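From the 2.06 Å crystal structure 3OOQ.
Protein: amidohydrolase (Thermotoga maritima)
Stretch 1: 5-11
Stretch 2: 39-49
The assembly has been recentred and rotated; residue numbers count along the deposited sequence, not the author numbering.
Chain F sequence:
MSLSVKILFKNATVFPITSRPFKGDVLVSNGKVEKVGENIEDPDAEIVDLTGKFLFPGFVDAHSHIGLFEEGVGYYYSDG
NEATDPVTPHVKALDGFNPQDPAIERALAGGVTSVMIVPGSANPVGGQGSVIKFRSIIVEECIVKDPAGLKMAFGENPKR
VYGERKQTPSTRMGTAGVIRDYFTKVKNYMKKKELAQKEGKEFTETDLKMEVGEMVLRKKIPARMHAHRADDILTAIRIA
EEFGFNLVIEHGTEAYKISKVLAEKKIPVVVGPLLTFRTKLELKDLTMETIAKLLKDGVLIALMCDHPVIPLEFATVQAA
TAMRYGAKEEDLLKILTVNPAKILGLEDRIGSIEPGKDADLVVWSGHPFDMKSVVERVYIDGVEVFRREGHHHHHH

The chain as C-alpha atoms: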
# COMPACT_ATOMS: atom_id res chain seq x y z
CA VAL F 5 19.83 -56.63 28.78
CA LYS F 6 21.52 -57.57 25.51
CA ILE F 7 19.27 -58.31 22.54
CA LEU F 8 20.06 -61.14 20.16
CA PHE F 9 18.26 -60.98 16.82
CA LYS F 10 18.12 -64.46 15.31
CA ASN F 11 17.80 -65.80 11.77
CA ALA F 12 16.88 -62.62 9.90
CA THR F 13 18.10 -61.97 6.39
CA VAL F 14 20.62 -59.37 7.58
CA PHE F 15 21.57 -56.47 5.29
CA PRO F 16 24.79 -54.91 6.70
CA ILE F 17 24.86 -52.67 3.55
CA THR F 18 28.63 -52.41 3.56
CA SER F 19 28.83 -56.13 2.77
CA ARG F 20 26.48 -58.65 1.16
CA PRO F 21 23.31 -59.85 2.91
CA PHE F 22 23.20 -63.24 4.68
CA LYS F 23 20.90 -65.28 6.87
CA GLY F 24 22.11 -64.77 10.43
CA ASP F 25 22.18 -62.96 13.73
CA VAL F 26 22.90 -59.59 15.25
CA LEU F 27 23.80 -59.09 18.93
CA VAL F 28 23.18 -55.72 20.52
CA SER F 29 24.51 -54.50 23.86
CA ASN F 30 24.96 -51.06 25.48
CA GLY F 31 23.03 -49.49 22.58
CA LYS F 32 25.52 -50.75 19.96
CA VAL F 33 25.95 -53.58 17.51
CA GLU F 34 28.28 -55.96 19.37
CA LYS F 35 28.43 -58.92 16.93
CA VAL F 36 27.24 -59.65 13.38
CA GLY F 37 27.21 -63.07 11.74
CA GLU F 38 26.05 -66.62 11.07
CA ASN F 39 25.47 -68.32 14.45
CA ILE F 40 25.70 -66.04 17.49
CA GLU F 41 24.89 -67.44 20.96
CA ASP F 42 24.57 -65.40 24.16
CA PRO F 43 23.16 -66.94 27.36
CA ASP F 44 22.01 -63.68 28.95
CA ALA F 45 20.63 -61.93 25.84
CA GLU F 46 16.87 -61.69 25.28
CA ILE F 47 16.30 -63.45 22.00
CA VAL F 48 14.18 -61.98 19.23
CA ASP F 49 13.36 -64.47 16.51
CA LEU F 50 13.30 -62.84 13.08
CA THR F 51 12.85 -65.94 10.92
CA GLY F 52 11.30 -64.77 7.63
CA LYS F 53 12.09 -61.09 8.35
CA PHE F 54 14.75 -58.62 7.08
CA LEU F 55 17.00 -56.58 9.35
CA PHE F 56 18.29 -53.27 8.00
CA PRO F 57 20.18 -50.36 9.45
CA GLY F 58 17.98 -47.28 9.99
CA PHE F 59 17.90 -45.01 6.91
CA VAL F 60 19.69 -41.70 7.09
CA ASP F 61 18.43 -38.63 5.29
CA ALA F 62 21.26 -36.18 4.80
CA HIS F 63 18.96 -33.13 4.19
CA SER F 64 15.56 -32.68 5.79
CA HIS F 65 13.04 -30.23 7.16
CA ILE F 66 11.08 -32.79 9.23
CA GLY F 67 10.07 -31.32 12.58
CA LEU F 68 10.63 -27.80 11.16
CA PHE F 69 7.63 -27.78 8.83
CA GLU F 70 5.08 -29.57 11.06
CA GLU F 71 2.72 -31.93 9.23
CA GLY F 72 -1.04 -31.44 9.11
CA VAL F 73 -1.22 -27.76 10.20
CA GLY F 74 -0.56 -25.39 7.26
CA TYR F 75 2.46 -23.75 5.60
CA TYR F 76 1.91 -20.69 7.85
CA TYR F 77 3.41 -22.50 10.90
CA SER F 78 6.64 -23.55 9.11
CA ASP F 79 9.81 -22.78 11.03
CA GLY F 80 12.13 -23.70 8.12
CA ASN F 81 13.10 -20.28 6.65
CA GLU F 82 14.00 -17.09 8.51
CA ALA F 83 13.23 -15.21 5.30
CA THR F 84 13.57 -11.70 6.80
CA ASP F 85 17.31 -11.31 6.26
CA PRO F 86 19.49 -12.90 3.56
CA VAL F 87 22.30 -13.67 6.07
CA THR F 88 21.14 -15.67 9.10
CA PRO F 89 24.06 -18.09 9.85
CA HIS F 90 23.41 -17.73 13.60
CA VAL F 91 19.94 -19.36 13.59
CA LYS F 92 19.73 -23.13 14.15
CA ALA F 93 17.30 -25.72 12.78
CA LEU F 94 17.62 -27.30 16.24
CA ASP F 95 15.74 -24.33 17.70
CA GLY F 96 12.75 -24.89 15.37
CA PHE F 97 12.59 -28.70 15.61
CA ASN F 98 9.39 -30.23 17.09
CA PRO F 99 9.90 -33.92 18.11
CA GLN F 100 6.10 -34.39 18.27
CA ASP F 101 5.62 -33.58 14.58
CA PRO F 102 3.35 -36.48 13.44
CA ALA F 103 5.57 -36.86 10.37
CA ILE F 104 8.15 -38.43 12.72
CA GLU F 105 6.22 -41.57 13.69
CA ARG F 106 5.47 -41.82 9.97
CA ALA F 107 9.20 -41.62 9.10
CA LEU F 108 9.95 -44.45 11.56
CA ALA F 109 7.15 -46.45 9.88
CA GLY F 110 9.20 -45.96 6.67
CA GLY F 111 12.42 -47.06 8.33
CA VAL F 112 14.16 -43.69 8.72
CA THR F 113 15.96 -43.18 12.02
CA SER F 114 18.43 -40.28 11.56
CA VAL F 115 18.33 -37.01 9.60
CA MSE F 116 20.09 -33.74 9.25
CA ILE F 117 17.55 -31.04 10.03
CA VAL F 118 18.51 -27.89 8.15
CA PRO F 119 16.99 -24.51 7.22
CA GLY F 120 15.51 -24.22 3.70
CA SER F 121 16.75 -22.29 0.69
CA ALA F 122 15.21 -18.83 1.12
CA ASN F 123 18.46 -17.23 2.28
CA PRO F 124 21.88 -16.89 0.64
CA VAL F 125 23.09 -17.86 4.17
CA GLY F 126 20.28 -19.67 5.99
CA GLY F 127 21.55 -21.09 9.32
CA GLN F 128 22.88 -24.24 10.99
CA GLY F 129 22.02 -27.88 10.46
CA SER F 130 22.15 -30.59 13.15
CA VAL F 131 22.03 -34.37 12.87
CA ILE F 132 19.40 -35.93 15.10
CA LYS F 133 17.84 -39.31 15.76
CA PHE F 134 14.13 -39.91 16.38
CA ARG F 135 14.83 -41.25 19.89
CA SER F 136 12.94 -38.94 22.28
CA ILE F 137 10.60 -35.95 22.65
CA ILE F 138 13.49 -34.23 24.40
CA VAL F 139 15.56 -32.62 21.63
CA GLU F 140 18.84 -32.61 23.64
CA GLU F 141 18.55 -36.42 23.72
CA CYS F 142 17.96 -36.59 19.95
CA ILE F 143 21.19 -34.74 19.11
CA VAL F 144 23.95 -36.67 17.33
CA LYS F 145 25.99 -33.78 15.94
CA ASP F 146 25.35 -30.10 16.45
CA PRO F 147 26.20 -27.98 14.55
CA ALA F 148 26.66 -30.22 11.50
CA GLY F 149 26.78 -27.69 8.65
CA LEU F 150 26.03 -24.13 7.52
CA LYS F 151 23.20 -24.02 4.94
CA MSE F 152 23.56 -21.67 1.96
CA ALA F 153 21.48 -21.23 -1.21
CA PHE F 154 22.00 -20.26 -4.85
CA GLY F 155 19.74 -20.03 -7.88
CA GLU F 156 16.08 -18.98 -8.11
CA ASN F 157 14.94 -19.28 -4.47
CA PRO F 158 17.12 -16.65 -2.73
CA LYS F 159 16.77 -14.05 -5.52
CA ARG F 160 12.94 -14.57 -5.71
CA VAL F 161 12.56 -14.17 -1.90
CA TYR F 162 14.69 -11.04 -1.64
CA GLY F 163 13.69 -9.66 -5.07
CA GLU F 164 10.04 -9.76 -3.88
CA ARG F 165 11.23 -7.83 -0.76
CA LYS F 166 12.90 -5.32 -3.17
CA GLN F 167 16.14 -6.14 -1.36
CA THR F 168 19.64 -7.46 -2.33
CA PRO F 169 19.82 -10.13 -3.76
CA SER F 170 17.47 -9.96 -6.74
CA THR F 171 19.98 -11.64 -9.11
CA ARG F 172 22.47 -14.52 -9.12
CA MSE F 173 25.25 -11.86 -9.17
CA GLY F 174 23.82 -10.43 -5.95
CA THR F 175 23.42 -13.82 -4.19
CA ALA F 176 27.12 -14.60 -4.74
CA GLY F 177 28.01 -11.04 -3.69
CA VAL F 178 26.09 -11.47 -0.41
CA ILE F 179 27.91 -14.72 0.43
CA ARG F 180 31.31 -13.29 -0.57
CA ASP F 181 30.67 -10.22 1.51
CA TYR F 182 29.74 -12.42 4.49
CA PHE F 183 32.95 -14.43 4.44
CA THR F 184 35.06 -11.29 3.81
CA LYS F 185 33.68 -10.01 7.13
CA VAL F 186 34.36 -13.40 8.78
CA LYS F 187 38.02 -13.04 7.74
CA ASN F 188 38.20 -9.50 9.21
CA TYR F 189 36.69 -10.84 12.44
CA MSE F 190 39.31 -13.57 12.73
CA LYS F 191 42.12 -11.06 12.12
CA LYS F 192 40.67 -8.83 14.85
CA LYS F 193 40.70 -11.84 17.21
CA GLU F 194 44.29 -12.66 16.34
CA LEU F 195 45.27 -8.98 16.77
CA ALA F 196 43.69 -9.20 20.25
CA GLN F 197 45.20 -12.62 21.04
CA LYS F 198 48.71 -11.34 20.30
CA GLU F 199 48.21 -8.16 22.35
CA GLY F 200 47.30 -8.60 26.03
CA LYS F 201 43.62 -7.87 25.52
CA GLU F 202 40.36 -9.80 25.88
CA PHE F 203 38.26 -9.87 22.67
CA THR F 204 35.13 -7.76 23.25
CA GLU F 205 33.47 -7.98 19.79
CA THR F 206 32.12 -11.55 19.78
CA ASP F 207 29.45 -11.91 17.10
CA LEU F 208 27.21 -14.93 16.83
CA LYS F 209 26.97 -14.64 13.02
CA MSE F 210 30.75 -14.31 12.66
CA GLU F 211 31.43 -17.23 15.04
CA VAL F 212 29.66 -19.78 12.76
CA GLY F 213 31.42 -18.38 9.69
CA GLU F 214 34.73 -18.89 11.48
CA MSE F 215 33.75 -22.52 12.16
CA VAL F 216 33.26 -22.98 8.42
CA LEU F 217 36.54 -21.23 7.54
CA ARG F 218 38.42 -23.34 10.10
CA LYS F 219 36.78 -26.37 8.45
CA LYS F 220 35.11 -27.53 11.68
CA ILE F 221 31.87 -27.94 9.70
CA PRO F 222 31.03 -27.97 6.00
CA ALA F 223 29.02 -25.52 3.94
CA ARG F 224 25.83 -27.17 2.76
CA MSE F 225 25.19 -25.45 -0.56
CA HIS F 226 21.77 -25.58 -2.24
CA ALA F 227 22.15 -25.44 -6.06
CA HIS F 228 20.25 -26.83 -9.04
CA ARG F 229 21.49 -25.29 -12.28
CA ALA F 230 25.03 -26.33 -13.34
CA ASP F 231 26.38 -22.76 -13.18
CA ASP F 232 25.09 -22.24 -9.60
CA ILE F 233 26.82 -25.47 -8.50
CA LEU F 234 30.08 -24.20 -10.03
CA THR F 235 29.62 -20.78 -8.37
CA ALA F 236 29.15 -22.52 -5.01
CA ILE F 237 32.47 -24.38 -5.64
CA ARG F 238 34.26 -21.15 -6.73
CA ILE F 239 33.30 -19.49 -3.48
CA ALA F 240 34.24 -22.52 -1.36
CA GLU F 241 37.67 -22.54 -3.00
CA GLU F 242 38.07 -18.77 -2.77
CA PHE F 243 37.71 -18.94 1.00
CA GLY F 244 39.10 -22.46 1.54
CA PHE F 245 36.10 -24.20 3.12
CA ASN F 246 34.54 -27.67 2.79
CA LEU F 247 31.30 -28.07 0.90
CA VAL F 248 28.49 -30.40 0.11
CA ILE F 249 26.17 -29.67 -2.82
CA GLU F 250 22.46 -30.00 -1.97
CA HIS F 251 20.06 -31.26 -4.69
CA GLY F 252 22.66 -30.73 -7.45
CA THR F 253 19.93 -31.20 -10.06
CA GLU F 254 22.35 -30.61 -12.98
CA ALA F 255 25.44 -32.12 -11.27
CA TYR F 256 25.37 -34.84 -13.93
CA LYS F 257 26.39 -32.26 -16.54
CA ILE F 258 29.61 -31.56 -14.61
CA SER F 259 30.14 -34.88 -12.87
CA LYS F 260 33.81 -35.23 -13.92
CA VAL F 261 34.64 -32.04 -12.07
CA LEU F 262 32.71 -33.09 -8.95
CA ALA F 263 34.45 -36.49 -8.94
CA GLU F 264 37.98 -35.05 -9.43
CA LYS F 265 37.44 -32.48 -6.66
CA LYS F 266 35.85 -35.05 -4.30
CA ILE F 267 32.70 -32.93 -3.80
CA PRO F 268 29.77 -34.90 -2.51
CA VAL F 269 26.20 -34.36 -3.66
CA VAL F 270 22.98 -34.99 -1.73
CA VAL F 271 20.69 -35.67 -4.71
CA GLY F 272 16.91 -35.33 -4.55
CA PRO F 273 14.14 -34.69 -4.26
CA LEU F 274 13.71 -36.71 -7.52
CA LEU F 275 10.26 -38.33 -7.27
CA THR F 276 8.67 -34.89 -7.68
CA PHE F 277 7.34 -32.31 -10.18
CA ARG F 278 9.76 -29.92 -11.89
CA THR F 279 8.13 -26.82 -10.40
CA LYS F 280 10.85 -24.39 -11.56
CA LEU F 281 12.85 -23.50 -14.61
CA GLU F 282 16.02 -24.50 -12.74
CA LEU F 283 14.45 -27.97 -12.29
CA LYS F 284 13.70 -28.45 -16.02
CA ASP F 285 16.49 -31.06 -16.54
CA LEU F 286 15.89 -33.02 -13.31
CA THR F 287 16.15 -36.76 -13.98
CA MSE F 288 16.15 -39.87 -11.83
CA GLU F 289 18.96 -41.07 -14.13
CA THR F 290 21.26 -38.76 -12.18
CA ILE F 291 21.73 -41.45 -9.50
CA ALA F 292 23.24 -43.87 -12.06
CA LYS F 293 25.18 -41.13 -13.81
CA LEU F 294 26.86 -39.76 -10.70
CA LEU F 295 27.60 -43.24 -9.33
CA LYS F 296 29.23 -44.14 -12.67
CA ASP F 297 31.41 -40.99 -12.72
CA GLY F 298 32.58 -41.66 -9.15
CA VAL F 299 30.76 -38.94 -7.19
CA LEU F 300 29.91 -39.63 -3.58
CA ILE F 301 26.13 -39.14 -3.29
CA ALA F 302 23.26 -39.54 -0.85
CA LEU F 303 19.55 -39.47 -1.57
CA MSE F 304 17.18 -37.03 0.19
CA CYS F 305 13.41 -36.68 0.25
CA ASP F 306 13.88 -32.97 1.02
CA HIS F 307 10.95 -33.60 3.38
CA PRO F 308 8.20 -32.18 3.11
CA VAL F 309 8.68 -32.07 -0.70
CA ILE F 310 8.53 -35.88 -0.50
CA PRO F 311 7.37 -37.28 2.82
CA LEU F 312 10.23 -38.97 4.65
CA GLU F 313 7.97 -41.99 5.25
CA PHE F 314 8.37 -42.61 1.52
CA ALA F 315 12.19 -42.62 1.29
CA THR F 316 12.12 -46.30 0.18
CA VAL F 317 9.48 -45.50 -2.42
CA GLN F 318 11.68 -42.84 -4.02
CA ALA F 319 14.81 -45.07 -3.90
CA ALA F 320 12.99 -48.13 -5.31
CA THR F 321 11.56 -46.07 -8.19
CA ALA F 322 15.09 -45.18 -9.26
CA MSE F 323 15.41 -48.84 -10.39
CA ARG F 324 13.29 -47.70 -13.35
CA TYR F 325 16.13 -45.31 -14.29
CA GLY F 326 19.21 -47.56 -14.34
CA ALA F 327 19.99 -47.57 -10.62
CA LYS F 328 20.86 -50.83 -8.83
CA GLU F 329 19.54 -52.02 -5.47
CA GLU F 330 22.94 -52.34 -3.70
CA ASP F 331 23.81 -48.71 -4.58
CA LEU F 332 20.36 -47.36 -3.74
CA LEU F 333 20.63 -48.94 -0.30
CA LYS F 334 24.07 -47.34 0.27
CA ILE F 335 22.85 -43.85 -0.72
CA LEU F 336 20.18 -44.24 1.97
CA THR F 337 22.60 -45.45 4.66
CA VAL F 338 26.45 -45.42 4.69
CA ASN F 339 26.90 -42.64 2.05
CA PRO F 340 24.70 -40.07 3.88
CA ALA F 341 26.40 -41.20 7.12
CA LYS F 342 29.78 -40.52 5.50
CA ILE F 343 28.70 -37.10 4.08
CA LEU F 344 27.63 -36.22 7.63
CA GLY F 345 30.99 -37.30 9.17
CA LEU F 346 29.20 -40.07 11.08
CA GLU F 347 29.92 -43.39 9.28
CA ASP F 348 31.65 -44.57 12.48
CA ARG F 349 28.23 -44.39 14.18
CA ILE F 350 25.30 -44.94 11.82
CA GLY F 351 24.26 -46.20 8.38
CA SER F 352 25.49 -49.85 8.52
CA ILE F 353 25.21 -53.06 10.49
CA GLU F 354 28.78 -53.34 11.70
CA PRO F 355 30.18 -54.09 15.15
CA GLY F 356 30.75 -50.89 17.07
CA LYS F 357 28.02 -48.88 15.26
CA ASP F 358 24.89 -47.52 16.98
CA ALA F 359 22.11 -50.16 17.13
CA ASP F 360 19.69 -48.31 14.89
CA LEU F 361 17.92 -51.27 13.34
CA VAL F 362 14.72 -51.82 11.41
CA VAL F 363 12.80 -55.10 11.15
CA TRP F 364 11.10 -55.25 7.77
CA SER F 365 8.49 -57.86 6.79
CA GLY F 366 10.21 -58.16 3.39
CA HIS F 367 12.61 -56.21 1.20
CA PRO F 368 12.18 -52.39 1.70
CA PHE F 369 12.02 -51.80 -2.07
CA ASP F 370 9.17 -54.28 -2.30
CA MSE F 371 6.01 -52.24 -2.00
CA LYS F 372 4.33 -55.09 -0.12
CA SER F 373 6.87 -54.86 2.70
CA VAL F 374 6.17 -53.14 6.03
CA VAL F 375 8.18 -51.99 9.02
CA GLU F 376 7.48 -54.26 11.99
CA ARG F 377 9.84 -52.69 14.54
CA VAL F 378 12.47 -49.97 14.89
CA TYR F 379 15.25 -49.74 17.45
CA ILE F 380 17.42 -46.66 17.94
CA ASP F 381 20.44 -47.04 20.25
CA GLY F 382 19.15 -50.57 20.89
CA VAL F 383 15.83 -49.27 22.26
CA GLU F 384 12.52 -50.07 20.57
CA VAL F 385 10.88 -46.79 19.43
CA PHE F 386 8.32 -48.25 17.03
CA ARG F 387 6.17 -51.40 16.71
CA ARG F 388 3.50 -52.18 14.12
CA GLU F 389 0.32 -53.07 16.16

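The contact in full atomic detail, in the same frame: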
# COMPACT_ATOMS: atom_id res chain seq x y z
N VAL F 5 20.93 -56.92 29.74
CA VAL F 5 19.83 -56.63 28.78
C VAL F 5 20.37 -56.46 27.34
O VAL F 5 20.11 -55.46 26.65
CB VAL F 5 18.94 -55.43 29.25
CG1 VAL F 5 19.73 -54.10 29.27
CG2 VAL F 5 17.64 -55.32 28.42
N LYS F 6 21.15 -57.45 26.91
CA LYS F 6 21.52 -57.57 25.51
C LYS F 6 20.31 -58.05 24.72
O LYS F 6 19.40 -58.67 25.30
CB LYS F 6 22.69 -58.55 25.34
CG LYS F 6 23.95 -58.16 26.09
CD LYS F 6 24.88 -59.33 26.26
CE LYS F 6 26.03 -59.30 25.28
NZ LYS F 6 27.32 -58.91 25.94
N ILE F 7 20.27 -57.75 23.43
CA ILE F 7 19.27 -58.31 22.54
C ILE F 7 19.97 -59.09 21.44
O ILE F 7 20.92 -58.61 20.82
CB ILE F 7 18.37 -57.23 21.90
CG1 ILE F 7 17.56 -56.49 22.96
CG2 ILE F 7 17.46 -57.85 20.86
CD1 ILE F 7 16.85 -55.25 22.41
N LEU F 8 19.49 -60.30 21.19
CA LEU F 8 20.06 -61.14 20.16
C LEU F 8 19.00 -61.40 19.09
O LEU F 8 18.02 -62.11 19.32
CB LEU F 8 20.56 -62.45 20.78
CG LEU F 8 21.18 -63.51 19.87
CD1 LEU F 8 22.30 -62.90 18.99
CD2 LEU F 8 21.69 -64.71 20.69
N PHE F 9 19.19 -60.79 17.93
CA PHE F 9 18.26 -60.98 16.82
C PHE F 9 18.67 -62.21 16.05
O PHE F 9 19.80 -62.29 15.58
CB PHE F 9 18.24 -59.75 15.90
CG PHE F 9 17.72 -58.50 16.55
CD1 PHE F 9 16.35 -58.27 16.67
CD2 PHE F 9 18.61 -57.54 17.05
CE1 PHE F 9 15.86 -57.11 17.28
CE2 PHE F 9 18.13 -56.36 17.64
CZ PHE F 9 16.75 -56.15 17.75
N LYS F 10 17.76 -63.17 15.91
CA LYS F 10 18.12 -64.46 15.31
C LYS F 10 17.47 -64.74 13.95
O LYS F 10 16.26 -64.56 13.78
CB LYS F 10 17.80 -65.63 16.29
CG LYS F 10 18.57 -65.53 17.62
CD LYS F 10 19.60 -66.64 17.88
CE LYS F 10 20.11 -67.39 16.64
NZ LYS F 10 21.43 -68.04 16.93
N ASN F 11 18.29 -65.18 13.00
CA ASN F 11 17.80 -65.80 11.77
C ASN F 11 17.05 -64.88 10.80
O ASN F 11 16.27 -65.34 9.96
CB ASN F 11 16.98 -67.07 12.12
CG ASN F 11 16.84 -68.03 10.94
OD1 ASN F 11 17.76 -68.21 10.14
ND2 ASN F 11 15.67 -68.63 10.82
N ASN F 39 26.02 -67.52 13.34
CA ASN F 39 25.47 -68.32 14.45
C ASN F 39 25.89 -67.79 15.82
O ASN F 39 26.67 -68.43 16.53
CB ASN F 39 25.89 -69.80 14.32
CG ASN F 39 24.87 -70.64 13.56
OD1 ASN F 39 25.14 -71.14 12.47
ND2 ASN F 39 23.68 -70.78 14.13
N ILE F 40 25.37 -66.63 16.20
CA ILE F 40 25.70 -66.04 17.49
C ILE F 40 24.89 -66.68 18.61
O ILE F 40 23.70 -66.93 18.45
CB ILE F 40 25.50 -64.49 17.49
CG1 ILE F 40 26.32 -63.85 16.36
CG2 ILE F 40 25.90 -63.91 18.84
CD1 ILE F 40 26.03 -62.37 16.13
N GLU F 41 25.56 -66.98 19.73
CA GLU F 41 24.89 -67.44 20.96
C GLU F 41 25.28 -66.52 22.11
O GLU F 41 26.43 -66.12 22.23
CB GLU F 41 25.27 -68.90 21.30
CG GLU F 41 24.10 -69.90 21.27
CD GLU F 41 23.52 -70.13 19.88
OE1 GLU F 41 24.31 -70.26 18.92
OE2 GLU F 41 22.28 -70.19 19.75
N ASP F 42 24.30 -66.18 22.95
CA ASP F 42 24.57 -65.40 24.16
C ASP F 42 23.54 -65.75 25.22
O ASP F 42 22.34 -65.52 25.03
CB ASP F 42 24.60 -63.89 23.89
CG ASP F 42 25.22 -63.09 25.05
OD1 ASP F 42 24.59 -62.96 26.12
OD2 ASP F 42 26.35 -62.58 24.87
N PRO F 43 24.01 -66.31 26.35
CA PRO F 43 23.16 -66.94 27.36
C PRO F 43 22.26 -65.95 28.10
O PRO F 43 21.18 -66.33 28.56
CB PRO F 43 24.17 -67.57 28.33
CG PRO F 43 25.41 -66.72 28.19
CD PRO F 43 25.44 -66.30 26.75
N ASP F 44 22.71 -64.71 28.19
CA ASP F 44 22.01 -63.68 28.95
C ASP F 44 21.06 -62.86 28.08
O ASP F 44 20.03 -62.35 28.56
CB ASP F 44 23.04 -62.76 29.63
CG ASP F 44 24.10 -63.55 30.41
OD1 ASP F 44 23.71 -64.50 31.13
OD2 ASP F 44 25.30 -63.22 30.30
N ALA F 45 21.40 -62.73 26.80
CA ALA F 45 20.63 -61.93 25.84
C ALA F 45 19.18 -62.38 25.67
O ALA F 45 18.91 -63.58 25.54
CB ALA F 45 21.33 -61.93 24.48
N GLU F 46 18.26 -61.42 25.67
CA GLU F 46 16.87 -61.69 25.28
C GLU F 46 16.91 -62.03 23.80
O GLU F 46 17.54 -61.33 23.02
CB GLU F 46 15.97 -60.48 25.52
CG GLU F 46 14.48 -60.71 25.22
CD GLU F 46 13.75 -59.45 24.75
OE1 GLU F 46 14.03 -58.34 25.26
OE2 GLU F 46 12.87 -59.58 23.86
N ILE F 47 16.25 -63.10 23.40
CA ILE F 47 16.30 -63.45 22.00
C ILE F 47 15.04 -62.98 21.27
O ILE F 47 13.93 -63.12 21.77
CB ILE F 47 16.68 -64.96 21.74
CG1 ILE F 47 15.48 -65.80 21.34
CG2 ILE F 47 17.50 -65.56 22.89
CD1 ILE F 47 15.31 -65.87 19.81
N VAL F 48 15.25 -62.38 20.11
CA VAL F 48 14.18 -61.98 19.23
C VAL F 48 14.32 -62.77 17.94
O VAL F 48 15.29 -62.62 17.21
CB VAL F 48 14.23 -60.48 18.93
CG1 VAL F 48 13.08 -60.07 18.02
CG2 VAL F 48 14.21 -59.68 20.23
N ASP F 49 13.34 -63.62 17.69
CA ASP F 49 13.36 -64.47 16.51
C ASP F 49 12.85 -63.69 15.31
O ASP F 49 11.72 -63.19 15.33
CB ASP F 49 12.53 -65.74 16.77
CG ASP F 49 12.25 -66.52 15.50
OD1 ASP F 49 13.18 -66.77 14.71
OD2 ASP F 49 11.07 -66.91 15.29

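What holds the two backbones together? Four hydrogen bonds join them as parallel strands, and each uses an even-numbered residue. Glu 46 N donates to Lys 6 O (3.0 Å), Leu 8 N to Glu 46 O (2.9 Å), Val 48 N to Leu 8 O (2.9 Å) and Lys 10 N to Val 48 O (2.8 Å). Leu 8 therefore bonds through both its amide and its carbonyl, reaching Glu 46 with one and Val 48 with the other, the staggered pattern expected of parallel strands. The carbonyls also accept weaker CA-H...O contacts, such as Phe 9 CA to Val 48 O at 3.4 Å.

How do the charged side chains add to this ladder? The end of the Lys 10 side chain reaches the loop that precedes the second strand, where its NZ donates a hydrogen bond to Ile 40 O (2.9 Å). The same ammonium forms a long salt bridge, Lys 10 NZ to Glu 41 OE2, at 3.6 Å. Lys 6 makes another long one, NZ to Asp 42 OD2 at 3.9 Å. The other carboxylate oxygen of Asp 42, OD1, accepts hydrogen bonds from Asp 44 N and Ala 45 N, each at 3.3 Å, tying the turn to itself.

Where does the apolar packing lie? Both sides of the sheet contribute. On the side of Leu 8, that buried residue loses 122 Å² to the other stretch: its CD1 meets Ile 40 CG2 at 3.7 Å, and its CB lies 3.8 Å from Ala 45 CB. The loop thus folds against the leucine as well as capturing the lysines. On the other side, Val 48 packs against two residues of the first strand, with its CG2 3.8 Å from Ile 7 CG2 and its CB 3.8 Å from Phe 9 CD1, approaching the ring obliquely.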